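Local structure of thioesterase (Streptomyces coelicolor, 3QMW) at residues Pro81-Val86 with Ala115-Arg120; Leu110-Ala115 with Pro197-Pro202. The protein is a thioesterase of the prodiginine biosynthetic pathway with an alpha/beta-hydrolase fold, and probably hydrolyses thioester-linked intermediates of that pathway. All blocks are in the same frame, centred on the assembly; numbering follows the deposited sequence.

Contact 1 of 2, residues Pro81-Val86 with Ala115-Arg120; sequences PLAEAV and ACVLRR
Ala83 and Glu84 meet Val117 and Arg120 where two helices of the alpha/beta-hydrolase fold cross: helix 79-91 and helix 106-120, the latter beginning directly after Ser105, the probable nucleophile. The segment axes approach to 9.3 Å and cross at -62°, and Glu84 and Val117 have the nearest CA atoms.

The inner part is apolar. Ala83 CB lies 4.3 Å from Val117 CG2, a small residue facing a compact, beta-branched one, so that the helices can come close there. The other branch of Val117, CG1, stands anti to the backbone N (chi1 170°) and meets the aliphatic part of Glu84, with CG at 4.1 Å. Glu84 thus serves twice, its methylene against the valine and its carboxylate carried outward by a chain extended beyond CG.

The outer part is ionic. Arg120, at the exposed C-terminal end of its helix, bends at chi3, and its guanidinium forms a salt bridge with Glu84, the two side chains crossing at about a right angle. Glu80 lies close to the same carboxylate and has a long, weak ion pair with Arg120, which may ease the acids' repulsion. Glu84 OE2 meets Arg120 NH1 at the guanidinium edge, 3.5 Å away, with the two charged planes 56° apart.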
loop_
_atom_site.group_PDB
_atom_site.type_symbol
_atom_site.label_atom_id
_atom_site.label_comp_id
_atom_site.label_asym_id
_atom_site.label_seq_id
_atom_site.Cartn_x
_atom_site.Cartn_y
_atom_site.Cartn_z
ATOM N N PRO D 81 -29.335 -7.956 15.783
ATOM C CA PRO D 81 -29.629 -6.611 16.301
ATOM C C PRO D 81 -28.432 -5.661 16.128
ATOM O O PRO D 81 -28.608 -4.497 15.752
ATOM C CB PRO D 81 -29.937 -6.849 17.794
ATOM C CG PRO D 81 -29.651 -8.304 18.063
ATOM C CD PRO D 81 -29.721 -9.011 16.737
ATOM N N LEU D 82 -27.229 -6.170 16.385
ATOM C CA LEU D 82 -26.008 -5.385 16.205
ATOM C C LEU D 82 -25.864 -4.932 14.761
ATOM O O LEU D 82 -25.718 -3.734 14.484
ATOM C CB LEU D 82 -24.782 -6.201 16.626
ATOM C CG LEU D 82 -23.432 -5.487 16.638
ATOM C CD1 LEU D 82 -23.514 -4.170 17.380
ATOM C CD2 LEU D 82 -22.385 -6.399 17.252
ATOM N N ALA D 83 -25.925 -5.893 13.844
ATOM C CA ALA D 83 -25.885 -5.593 12.414
ATOM C C ALA D 83 -26.963 -4.579 12.011
ATOM O O ALA D 83 -26.700 -3.675 11.220
ATOM C CB ALA D 83 -26.021 -6.869 11.604
ATOM N N GLU D 84 -28.165 -4.727 12.576
ATOM C CA GLU D 84 -29.283 -3.805 12.307
ATOM C C GLU D 84 -29.077 -2.418 12.909
ATOM O O GLU D 84 -29.399 -1.419 12.275
ATOM C CB GLU D 84 -30.627 -4.411 12.759
ATOM C CG GLU D 84 -31.174 -5.413 11.745
ATOM C CD GLU D 84 -32.479 -6.071 12.143
ATOM O OE1 GLU D 84 -32.765 -6.226 13.356
ATOM O OE2 GLU D 84 -33.214 -6.464 11.209
ATOM N N ALA D 85 -28.536 -2.356 14.120
ATOM C CA ALA D 85 -28.164 -1.072 14.727
ATOM C C ALA D 85 -27.119 -0.361 13.864
ATOM O O ALA D 85 -27.219 0.849 13.622
ATOM C CB ALA D 85 -27.634 -1.282 16.145
ATOM N N VAL D 86 -26.128 -1.133 13.399
ATOM C CA VAL D 86 -25.036 -0.618 12.557
ATOM C C VAL D 86 -25.535 0.004 11.243
ATOM O O VAL D 86 -25.082 1.081 10.832
ATOM C CB VAL D 86 -24.000 -1.737 12.232
ATOM C CG1 VAL D 86 -23.146 -1.367 11.014
ATOM C CG2 VAL D 86 -23.126 -2.039 13.444
ATOM N N ALA D 115 -23.767 -6.256 5.454
ATOM C CA ALA D 115 -23.890 -6.233 3.995
ATOM C C ALA D 115 -25.256 -6.765 3.582
ATOM O O ALA D 115 -26.021 -6.089 2.890
ATOM C CB ALA D 115 -22.785 -7.057 3.355
ATOM N N CYS D 116 -25.556 -7.975 4.033
ATOM C CA CYS D 116 -26.863 -8.577 3.827
ATOM C C CYS D 116 -28.003 -7.647 4.253
ATOM O O CYS D 116 -28.929 -7.394 3.488
ATOM C CB CYS D 116 -26.947 -9.892 4.599
ATOM S SG CYS D 116 -25.711 -11.119 4.059
ATOM N N VAL D 117 -27.926 -7.126 5.469
ATOM C CA VAL D 117 -28.998 -6.295 6.013
ATOM C C VAL D 117 -29.261 -5.035 5.178
ATOM O O VAL D 117 -30.400 -4.605 5.062
ATOM C CB VAL D 117 -28.722 -5.935 7.493
ATOM C CG1 VAL D 117 -29.697 -4.870 7.994
ATOM C CG2 VAL D 117 -28.788 -7.199 8.356
ATOM N N LEU D 118 -28.225 -4.452 4.591
ATOM C CA LEU D 118 -28.414 -3.291 3.718
ATOM C C LEU D 118 -29.023 -3.693 2.357
ATOM O O LEU D 118 -29.666 -2.872 1.692
ATOM C CB LEU D 118 -27.093 -2.539 3.527
ATOM C CG LEU D 118 -26.568 -1.816 4.777
ATOM C CD1 LEU D 118 -25.083 -1.515 4.632
ATOM C CD2 LEU D 118 -27.346 -0.537 5.056
ATOM N N ARG D 119 -28.816 -4.947 1.947
ATOM C CA ARG D 119 -29.463 -5.489 0.741
ATOM C C ARG D 119 -30.962 -5.628 0.958
ATOM O O ARG D 119 -31.752 -5.106 0.166
ATOM C CB ARG D 119 -28.876 -6.853 0.338
ATOM C CG ARG D 119 -29.570 -7.514 -0.865
ATOM C CD ARG D 119 -28.766 -8.679 -1.420
ATOM N NE ARG D 119 -28.715 -9.818 -0.502
ATOM C CZ ARG D 119 -28.211 -11.020 -0.803
ATOM N NH1 ARG D 119 -27.708 -11.275 -2.010
ATOM N NH2 ARG D 119 -28.217 -11.987 0.110
ATOM N N ARG D 120 -31.348 -6.319 2.031
ATOM C CA ARG D 120 -32.765 -6.499 2.372
ATOM C C ARG D 120 -33.522 -5.167 2.424
ATOM O O ARG D 120 -34.670 -5.086 1.992
ATOM C CB ARG D 120 -32.933 -7.237 3.709
ATOM C CG ARG D 120 -32.257 -8.615 3.780
ATOM C CD ARG D 120 -32.960 -9.559 4.774
ATOM N NE ARG D 120 -33.364 -8.888 6.016
ATOM C CZ ARG D 120 -32.638 -8.819 7.135
ATOM N NH1 ARG D 120 -33.124 -8.177 8.195
ATOM N NH2 ARG D 120 -31.436 -9.383 7.210
#

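Contact 2 of 2, residues Leu110-Ala115 with Pro197-Pro202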
loop_
_atom_site.group_PDB
_atom_site.type_symbol
_atom_site.label_atom_id
_atom_site.label_comp_id
_atom_site.label_asym_id
_atom_site.label_seq_id
_atom_site.Cartn_x
_atom_site.Cartn_y
_atom_site.Cartn_z
ATOM N N LEU D 110 -19.279 -9.739 11.143
ATOM C CA LEU D 110 -20.163 -8.581 11.318
ATOM C C LEU D 110 -20.312 -7.792 10.029
ATOM O O LEU D 110 -21.407 -7.332 9.724
ATOM C CB LEU D 110 -19.662 -7.678 12.450
ATOM C CG LEU D 110 -20.234 -6.254 12.574
ATOM C CD1 LEU D 110 -21.748 -6.173 12.386
ATOM C CD2 LEU D 110 -19.842 -5.692 13.919
ATOM N N ALA D 111 -19.215 -7.646 9.288
ATOM C CA ALA D 111 -19.221 -6.958 7.990
ATOM C C ALA D 111 -20.218 -7.593 7.011
ATOM O O ALA D 111 -21.073 -6.910 6.429
ATOM C CB ALA D 111 -17.827 -6.985 7.391
ATOM N N TYR D 112 -20.091 -8.907 6.851
ATOM C CA TYR D 112 -20.966 -9.704 5.993
ATOM C C TYR D 112 -22.441 -9.510 6.363
ATOM O O TYR D 112 -23.271 -9.189 5.508
ATOM C CB TYR D 112 -20.539 -11.178 6.093
ATOM C CG TYR D 112 -21.495 -12.194 5.513
ATOM C CD1 TYR D 112 -21.940 -12.100 4.195
ATOM C CD2 TYR D 112 -21.929 -13.276 6.277
ATOM C CE1 TYR D 112 -22.812 -13.050 3.662
ATOM C CE2 TYR D 112 -22.792 -14.220 5.757
ATOM C CZ TYR D 112 -23.228 -14.105 4.451
ATOM O OH TYR D 112 -24.091 -15.046 3.947
ATOM N N GLU D 113 -22.750 -9.674 7.646
ATOM C CA GLU D 113 -24.117 -9.506 8.134
ATOM C C GLU D 113 -24.700 -8.124 7.872
ATOM O O GLU D 113 -25.844 -8.024 7.447
ATOM C CB GLU D 113 -24.190 -9.829 9.614
ATOM C CG GLU D 113 -24.064 -11.315 9.892
ATOM C CD GLU D 113 -25.321 -12.087 9.552
ATOM O OE1 GLU D 113 -26.440 -11.586 9.828
ATOM O OE2 GLU D 113 -25.184 -13.207 9.015
ATOM N N VAL D 114 -23.939 -7.067 8.117
ATOM C CA VAL D 114 -24.397 -5.717 7.761
ATOM C C VAL D 114 -24.595 -5.563 6.240
ATOM O O VAL D 114 -25.479 -4.819 5.792
ATOM C CB VAL D 114 -23.416 -4.618 8.253
ATOM C CG1 VAL D 114 -23.712 -3.277 7.565
ATOM C CG2 VAL D 114 -23.473 -4.486 9.777
ATOM N N ALA D 115 -23.767 -6.256 5.454
ATOM C CA ALA D 115 -23.890 -6.233 3.995
ATOM C C ALA D 115 -25.256 -6.765 3.582
ATOM O O ALA D 115 -26.021 -6.089 2.890
ATOM C CB ALA D 115 -22.785 -7.057 3.355
ATOM N N PRO D 197 -29.104 -16.256 0.003
ATOM C CA PRO D 197 -28.428 -16.237 -1.284
ATOM C C PRO D 197 -27.041 -15.592 -1.200
ATOM O O PRO D 197 -26.683 -15.042 -0.150
ATOM C CB PRO D 197 -29.369 -15.404 -2.161
ATOM C CG PRO D 197 -30.179 -14.572 -1.221
ATOM C CD PRO D 197 -30.011 -15.104 0.164
ATOM N N PRO D 198 -26.258 -15.665 -2.295
ATOM C CA PRO D 198 -24.943 -15.021 -2.332
ATOM C C PRO D 198 -25.014 -13.534 -2.672
ATOM O O PRO D 198 -25.986 -13.073 -3.261
ATOM C CB PRO D 198 -24.204 -15.798 -3.429
ATOM C CG PRO D 198 -25.279 -16.231 -4.367
ATOM C CD PRO D 198 -26.526 -16.434 -3.528
ATOM N N LEU D 199 -23.975 -12.801 -2.288
ATOM C CA LEU D 199 -23.871 -11.366 -2.554
ATOM C C LEU D 199 -23.320 -11.081 -3.960
ATOM O O LEU D 199 -22.501 -11.845 -4.483
ATOM C CB LEU D 199 -22.965 -10.722 -1.507
ATOM C CG LEU D 199 -23.597 -10.521 -0.126
ATOM C CD1 LEU D 199 -22.518 -10.363 0.946
ATOM C CD2 LEU D 199 -24.554 -9.316 -0.129
ATOM N N ASP D 200 -23.761 -9.980 -4.566
ATOM C CA ASP D 200 -23.315 -9.628 -5.920
ATOM C C ASP D 200 -22.017 -8.806 -5.939
ATOM O O ASP D 200 -21.359 -8.716 -6.986
ATOM C CB ASP D 200 -24.418 -8.882 -6.680
ATOM C CG ASP D 200 -25.645 -9.750 -6.946
ATOM O OD1 ASP D 200 -25.496 -10.991 -7.071
ATOM O OD2 ASP D 200 -26.762 -9.180 -7.043
ATOM N N CYS D 201 -21.656 -8.207 -4.803
ATOM C CA CYS D 201 -20.426 -7.406 -4.718
ATOM C C CYS D 201 -19.187 -8.310 -4.684
ATOM O O CYS D 201 -19.287 -9.490 -4.325
ATOM C CB CYS D 201 -20.439 -6.482 -3.490
ATOM S SG CYS D 201 -20.024 -7.302 -1.924
ATOM N N PRO D 202 -18.022 -7.759 -5.074
ATOM C CA PRO D 202 -16.778 -8.513 -5.083
ATOM C C PRO D 202 -16.125 -8.571 -3.707
ATOM O O PRO D 202 -16.168 -7.602 -2.951
ATOM C CB PRO D 202 -15.913 -7.738 -6.076
ATOM C CG PRO D 202 -16.377 -6.349 -5.964
ATOM C CD PRO D 202 -17.842 -6.407 -5.631
#
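Tyr112 and Ala115 receive Leu199 in a buried, apolar helix-to-loop contact, where the loop leading into strand 203-208 passes beside helix 106-120. No hydrogen bond joins the two segments; one leucine methyl does nearly all the touching. Leu199 CD1 comes in at the edge of the Tyr112 ring, near its plane, 3.7 Å from Tyr112 CD1 and 3.8 Å from Tyr112 CE1, so it meets the rim of the ring instead of stacking over a face. The same methyl lies 4.1 Å from Ala115 CB, one helical turn on, where a small side chain lets it settle against the helix.

With CG anti to the backbone N (chi1 168°), Tyr112 lays its ring alongside the helix, and the ring edge comes to the leucine. Its hydroxyl hydrogen-bonds to Trp193 NE1, and Tyr225 meets the ring with its plane nearly perpendicular. On the loop side, the backbone of Leu199 is hydrogen-bonded to Tyr225 and Thr227, leaving its side chain to point at the helix.

Across the two segments the contact is hydrophobic, while the tyrosine hydroxyl is satisfied by Trp193, earlier in the same loop, and the leucine backbone by Tyr225 and Thr227.

Overall arrangement
Helix 106-120 is the common element: contact 1 packs helix 79-91 against it, contact 2 brings the loop 197-202 to it, and Ala115 lies in a segment of each, though it makes its contact across the segments only in contact 2. The contact centres are about 10 Å apart. They also touch directly: Arg119 NH1 is 2.8 Å from Pro198 O, a probable hydrogen bond tying the helix end to the loop, and Val86 CG1 packs 3.4 Å from Val114 CG2. The helix begins directly after Ser105, the probable nucleophile, which would form a triad with His239 and Asp211, so both contacts pack this helix, and neither segment pair contains a triad residue.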